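Long-range contact in extracellular solute-binding protein, family 1 (Bifidobacterium longum subsp. infantis ATCC 15697, PDB 3QUF), which probably serves as the extracellular substrate-capturing component of a bacterial transport system, handing its bound solute on for uptake: residues A[100-112]-A[304-318]. Numbering follows the deposited sequence.
Sequences SGAALDISGEDFL and AIASRASDKEKAAAK
Ala103 and Ala306 form a single backbone bridge, CA to CA 4.9 Å, made by two nearly straight bonds. Leu104 N gives to Ile305 O at 2.7 Å (169° at the hydrogen), and Ser307 N donates to Ala102 O at 2.9 Å. A water also donates to Ala102 O and accepts from Arg308 N, so this oxygen has two donors. Ser307 adds a side-chain bond: with OG set between its backbone N and carbonyl carbon (chi1 61°), the hydroxyl donates to Gly101 O at 2.8 Å, in the carbonyl plane on a lone pair. Leu104, its CG anti to the backbone N, splits its methyls over the other segment. CD2 lies alongside Ile305 CG2 (3.9 Å) and meets Lys318 CE, while CD1 meets the CD methylene of Lys314 and lies as close to its NZ. Extended beyond CG, Lys318 runs past Phe111, Lys318 CG lying 3.7 Å from Phe111 CE2, and carries its ammonium to Glu109, where NZ meets OE2 at 3.0 Å from 41° out of the carboxylate plane. A water joins Glu109 OE1 to the same NZ, giving the salt bridge a second, indirect link. A serine in place of Lys318 would probably leave Glu109 without its countercharge and uncover part of Leu104 and Phe111. Plain packing within the solute-binding fold thus ties the loop after helix 94-100 to helix 311-324 and to strand 295-305, which pairs antiparallel with strand 86-89 (Ala304 with Phe87). Directional bonds fix the backbone from Gly101 to Leu104, while the Lys318 chain serves both as apolar cover and as the charge opposite Glu109.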
loop_
_atom_site.group_PDB
_atom_site.type_symbol
_atom_site.label_atom_id
_atom_site.label_comp_id
_atom_site.label_asym_id
_atom_site.label_seq_id
_atom_site.Cartn_x
_atom_site.Cartn_y
_atom_site.Cartn_z
ATOM N N SER A 100 -3.137 16.903 15.534
ATOM C CA SER A 100 -2.974 18.318 15.685
ATOM C C SER A 100 -4.245 19.134 15.620
ATOM O O SER A 100 -4.256 20.283 16.050
ATOM C CB SER A 100 -1.971 18.889 14.672
ATOM O OG SER A 100 -2.554 19.023 13.395
ATOM N N GLY A 101 -5.305 18.554 15.096
ATOM C CA GLY A 101 -6.532 19.289 14.849
ATOM C C GLY A 101 -6.535 20.136 13.595
ATOM O O GLY A 101 -7.557 20.790 13.318
ATOM N N ALA A 102 -5.484 20.048 12.777
ATOM C CA ALA A 102 -5.425 20.892 11.575
ATOM C C ALA A 102 -6.330 20.479 10.439
ATOM O O ALA A 102 -6.517 21.279 9.524
ATOM C CB ALA A 102 -3.971 20.963 11.047
ATOM N N ALA A 103 -6.811 19.241 10.442
ATOM C CA ALA A 103 -7.662 18.737 9.379
ATOM C C ALA A 103 -9.129 18.855 9.750
ATOM O O ALA A 103 -9.530 18.536 10.899
ATOM C CB ALA A 103 -7.299 17.268 9.036
ATOM N N LEU A 104 -9.922 19.283 8.790
ATOM C CA LEU A 104 -11.370 19.411 8.930
ATOM C C LEU A 104 -12.025 18.045 9.023
ATOM O O LEU A 104 -11.719 17.172 8.254
ATOM C CB LEU A 104 -11.940 20.126 7.714
ATOM C CG LEU A 104 -13.452 20.425 7.687
ATOM C CD1 LEU A 104 -13.797 21.436 8.751
ATOM C CD2 LEU A 104 -13.830 20.972 6.260
ATOM N N ASP A 105 -12.950 17.885 9.971
ATOM C CA ASP A 105 -13.831 16.695 9.985
ATOM C C ASP A 105 -14.768 16.708 8.790
ATOM O O ASP A 105 -15.662 17.599 8.696
ATOM C CB ASP A 105 -14.623 16.751 11.301
ATOM C CG ASP A 105 -15.619 15.606 11.447
ATOM O OD1 ASP A 105 -15.713 14.746 10.563
ATOM O OD2 ASP A 105 -16.317 15.596 12.507
ATOM N N ILE A 106 -14.569 15.762 7.877
ATOM C CA ILE A 106 -15.350 15.642 6.649
ATOM C C ILE A 106 -16.289 14.441 6.692
ATOM O O ILE A 106 -16.876 14.036 5.674
ATOM C CB ILE A 106 -14.445 15.702 5.407
ATOM C CG1 ILE A 106 -13.386 14.597 5.443
ATOM C CG2 ILE A 106 -13.823 17.132 5.287
ATOM C CD1 ILE A 106 -12.612 14.484 4.107
ATOM N N SER A 107 -16.520 13.931 7.904
ATOM C CA SER A 107 -17.458 12.814 8.094
ATOM C C SER A 107 -18.798 13.131 7.417
ATOM O O SER A 107 -19.336 14.217 7.576
ATOM C CB SER A 107 -17.714 12.567 9.578
ATOM O OG SER A 107 -16.524 12.299 10.279
ATOM N N GLY A 108 -19.308 12.156 6.688
ATOM C CA GLY A 108 -20.664 12.230 6.120
ATOM C C GLY A 108 -20.802 13.066 4.857
ATOM O O GLY A 108 -21.911 13.225 4.343
ATOM N N GLU A 109 -19.710 13.684 4.405
ATOM C CA GLU A 109 -19.827 14.564 3.250
ATOM C C GLU A 109 -20.199 13.747 2.004
ATOM O O GLU A 109 -19.742 12.607 1.808
ATOM C CB GLU A 109 -18.540 15.343 2.994
ATOM C CG GLU A 109 -18.269 16.437 4.004
ATOM C CD GLU A 109 -19.131 17.699 3.867
ATOM O OE1 GLU A 109 -19.824 17.871 2.838
ATOM O OE2 GLU A 109 -19.075 18.562 4.782
ATOM N N ASP A 110 -21.050 14.327 1.169
ATOM C CA ASP A 110 -21.534 13.613 -0.019
ATOM C C ASP A 110 -20.408 13.292 -1.006
ATOM O O ASP A 110 -20.501 12.321 -1.768
ATOM C CB ASP A 110 -22.613 14.442 -0.743
ATOM C CG ASP A 110 -23.912 14.514 0.006
ATOM O OD1 ASP A 110 -24.171 13.699 0.927
ATOM O OD2 ASP A 110 -24.713 15.393 -0.375
ATOM N N PHE A 111 -19.344 14.094 -1.028
ATOM C CA PHE A 111 -18.235 13.840 -1.919
ATOM C C PHE A 111 -17.424 12.570 -1.596
ATOM O O PHE A 111 -16.592 12.126 -2.393
ATOM C CB PHE A 111 -17.320 15.081 -2.067
ATOM C CG PHE A 111 -16.626 15.542 -0.788
ATOM C CD1 PHE A 111 -15.551 14.851 -0.249
ATOM C CD2 PHE A 111 -17.008 16.722 -0.186
ATOM C CE1 PHE A 111 -14.930 15.288 0.889
ATOM C CE2 PHE A 111 -16.382 17.174 0.926
ATOM C CZ PHE A 111 -15.337 16.472 1.478
ATOM N N LEU A 112 -17.691 11.954 -0.441
ATOM C CA LEU A 112 -17.101 10.679 -0.090
ATOM C C LEU A 112 -17.801 9.489 -0.729
ATOM O O LEU A 112 -17.291 8.387 -0.684
ATOM C CB LEU A 112 -17.092 10.466 1.411
ATOM C CG LEU A 112 -16.453 11.550 2.268
ATOM C CD1 LEU A 112 -16.697 11.229 3.746
ATOM C CD2 LEU A 112 -14.963 11.693 1.929
ATOM N N ALA A 304 -7.093 16.227 2.373
ATOM C CA ALA A 304 -7.692 16.835 3.550
ATOM C C ALA A 304 -7.866 18.331 3.342
ATOM O O ALA A 304 -7.205 18.957 2.478
ATOM C CB ALA A 304 -6.791 16.562 4.765
ATOM N N ILE A 305 -8.789 18.897 4.104
ATOM C CA ILE A 305 -9.072 20.326 4.099
ATOM C C ILE A 305 -8.655 20.911 5.479
ATOM O O ILE A 305 -8.810 20.272 6.512
ATOM C CB ILE A 305 -10.598 20.568 3.825
ATOM C CG1 ILE A 305 -11.002 19.994 2.475
ATOM C CG2 ILE A 305 -10.938 22.053 3.938
ATOM C CD1 ILE A 305 -12.496 20.046 2.150
ATOM N N ALA A 306 -8.153 22.142 5.475
ATOM C CA ALA A 306 -7.737 22.848 6.698
ATOM C C ALA A 306 -8.965 23.157 7.552
ATOM O O ALA A 306 -9.948 23.741 7.061
ATOM C CB ALA A 306 -7.048 24.151 6.358
ATOM N N SER A 307 -8.883 22.847 8.833
ATOM C CA SER A 307 -9.902 23.330 9.761
ATOM C C SER A 307 -9.806 24.844 9.982
ATOM O O SER A 307 -10.821 25.485 10.290
ATOM C CB SER A 307 -9.836 22.569 11.064
ATOM O OG SER A 307 -8.568 22.775 11.633
ATOM N N ARG A 308 -8.612 25.410 9.839
ATOM C CA ARG A 308 -8.385 26.840 9.961
ATOM C C ARG A 308 -8.401 27.482 8.581
ATOM O O ARG A 308 -7.349 27.661 7.921
ATOM C CB ARG A 308 -7.067 27.121 10.686
ATOM C CG ARG A 308 -6.747 28.594 10.860
ATOM C CD ARG A 308 -6.119 28.888 12.153
ATOM N NE ARG A 308 -4.883 28.145 12.319
ATOM C CZ ARG A 308 -3.708 28.573 11.883
ATOM N NH1 ARG A 308 -2.641 27.812 12.082
ATOM N NH2 ARG A 308 -3.580 29.734 11.265
ATOM N N ALA A 309 -9.598 27.798 8.141
ATOM C CA ALA A 309 -9.866 28.318 6.780
ATOM C C ALA A 309 -11.204 28.991 6.902
ATOM O O ALA A 309 -11.971 28.651 7.792
ATOM C CB ALA A 309 -9.934 27.244 5.740
ATOM N N SER A 310 -11.493 29.900 5.996
ATOM C CA SER A 310 -12.752 30.625 6.041
ATOM C C SER A 310 -13.893 29.700 5.596
ATOM O O SER A 310 -13.682 28.656 4.974
ATOM C CB SER A 310 -12.688 31.836 5.144
ATOM O OG SER A 310 -12.826 31.449 3.792
ATOM N N ASP A 311 -15.115 30.121 5.887
ATOM C CA ASP A 311 -16.261 29.391 5.455
ATOM C C ASP A 311 -16.255 29.188 3.932
ATOM O O ASP A 311 -16.501 28.066 3.447
ATOM C CB ASP A 311 -17.521 30.110 5.916
ATOM C CG ASP A 311 -17.736 30.010 7.440
ATOM O OD1 ASP A 311 -16.946 29.294 8.134
ATOM O OD2 ASP A 311 -18.719 30.633 7.927
ATOM N N LYS A 312 -15.991 30.260 3.200
ATOM C CA LYS A 312 -16.012 30.165 1.731
ATOM C C LYS A 312 -14.853 29.340 1.205
ATOM O O LYS A 312 -15.002 28.605 0.215
ATOM C CB LYS A 312 -16.017 31.515 1.075
ATOM C CG LYS A 312 -17.392 32.152 1.087
ATOM C CD LYS A 312 -18.356 31.422 0.176
ATOM C CE LYS A 312 -19.718 32.074 0.241
ATOM N NZ LYS A 312 -20.602 31.484 -0.812
ATOM N N GLU A 313 -13.713 29.444 1.872
ATOM C CA GLU A 313 -12.571 28.661 1.482
ATOM C C GLU A 313 -12.858 27.167 1.661
ATOM O O GLU A 313 -12.538 26.348 0.789
ATOM C CB GLU A 313 -11.332 29.058 2.283
ATOM C CG GLU A 313 -10.723 30.390 1.811
ATOM C CD GLU A 313 -9.931 31.143 2.850
ATOM O OE1 GLU A 313 -9.578 30.582 3.923
ATOM O OE2 GLU A 313 -9.668 32.364 2.572
ATOM N N LYS A 314 -13.458 26.814 2.795
ATOM C CA LYS A 314 -13.824 25.440 3.043
ATOM C C LYS A 314 -14.794 24.924 1.993
ATOM O O LYS A 314 -14.643 23.804 1.481
ATOM C CB LYS A 314 -14.383 25.275 4.447
ATOM C CG LYS A 314 -13.258 25.375 5.515
ATOM C CD LYS A 314 -13.660 24.977 6.944
ATOM C CE LYS A 314 -14.873 25.672 7.427
ATOM N NZ LYS A 314 -15.491 25.044 8.695
ATOM N N ALA A 315 -15.775 25.743 1.665
ATOM C CA ALA A 315 -16.768 25.368 0.641
ATOM C C ALA A 315 -16.102 25.099 -0.721
ATOM O O ALA A 315 -16.407 24.155 -1.439
ATOM C CB ALA A 315 -17.812 26.455 0.516
ATOM N N ALA A 316 -15.155 25.947 -1.088
ATOM C CA ALA A 316 -14.441 25.801 -2.342
ATOM C C ALA A 316 -13.561 24.539 -2.321
ATOM O O ALA A 316 -13.450 23.831 -3.333
ATOM C CB ALA A 316 -13.580 27.059 -2.638
ATOM N N ALA A 317 -12.898 24.287 -1.204
ATOM C CA ALA A 317 -12.068 23.091 -1.037
ATOM C C ALA A 317 -12.883 21.809 -1.148
ATOM O O ALA A 317 -12.431 20.822 -1.757
ATOM C CB ALA A 317 -11.270 23.179 0.289
ATOM N N LYS A 318 -14.098 21.831 -0.609
ATOM C CA LYS A 318 -15.001 20.697 -0.761
ATOM C C LYS A 318 -15.336 20.458 -2.249
ATOM O O LYS A 318 -15.481 19.296 -2.665
ATOM C CB LYS A 318 -16.271 20.888 0.050
ATOM C CG LYS A 318 -16.003 20.790 1.548
ATOM C CD LYS A 318 -17.275 21.026 2.385
ATOM C CE LYS A 318 -17.030 20.976 3.876
ATOM N NZ LYS A 318 -18.255 21.396 4.628
HETATM O O HOH W 1 -6.016 24.050 9.692
HETATM O O HOH W 2 -10.138 17.114 5.889
HETATM O O HOH W 3 -20.827 20.301 3.017
#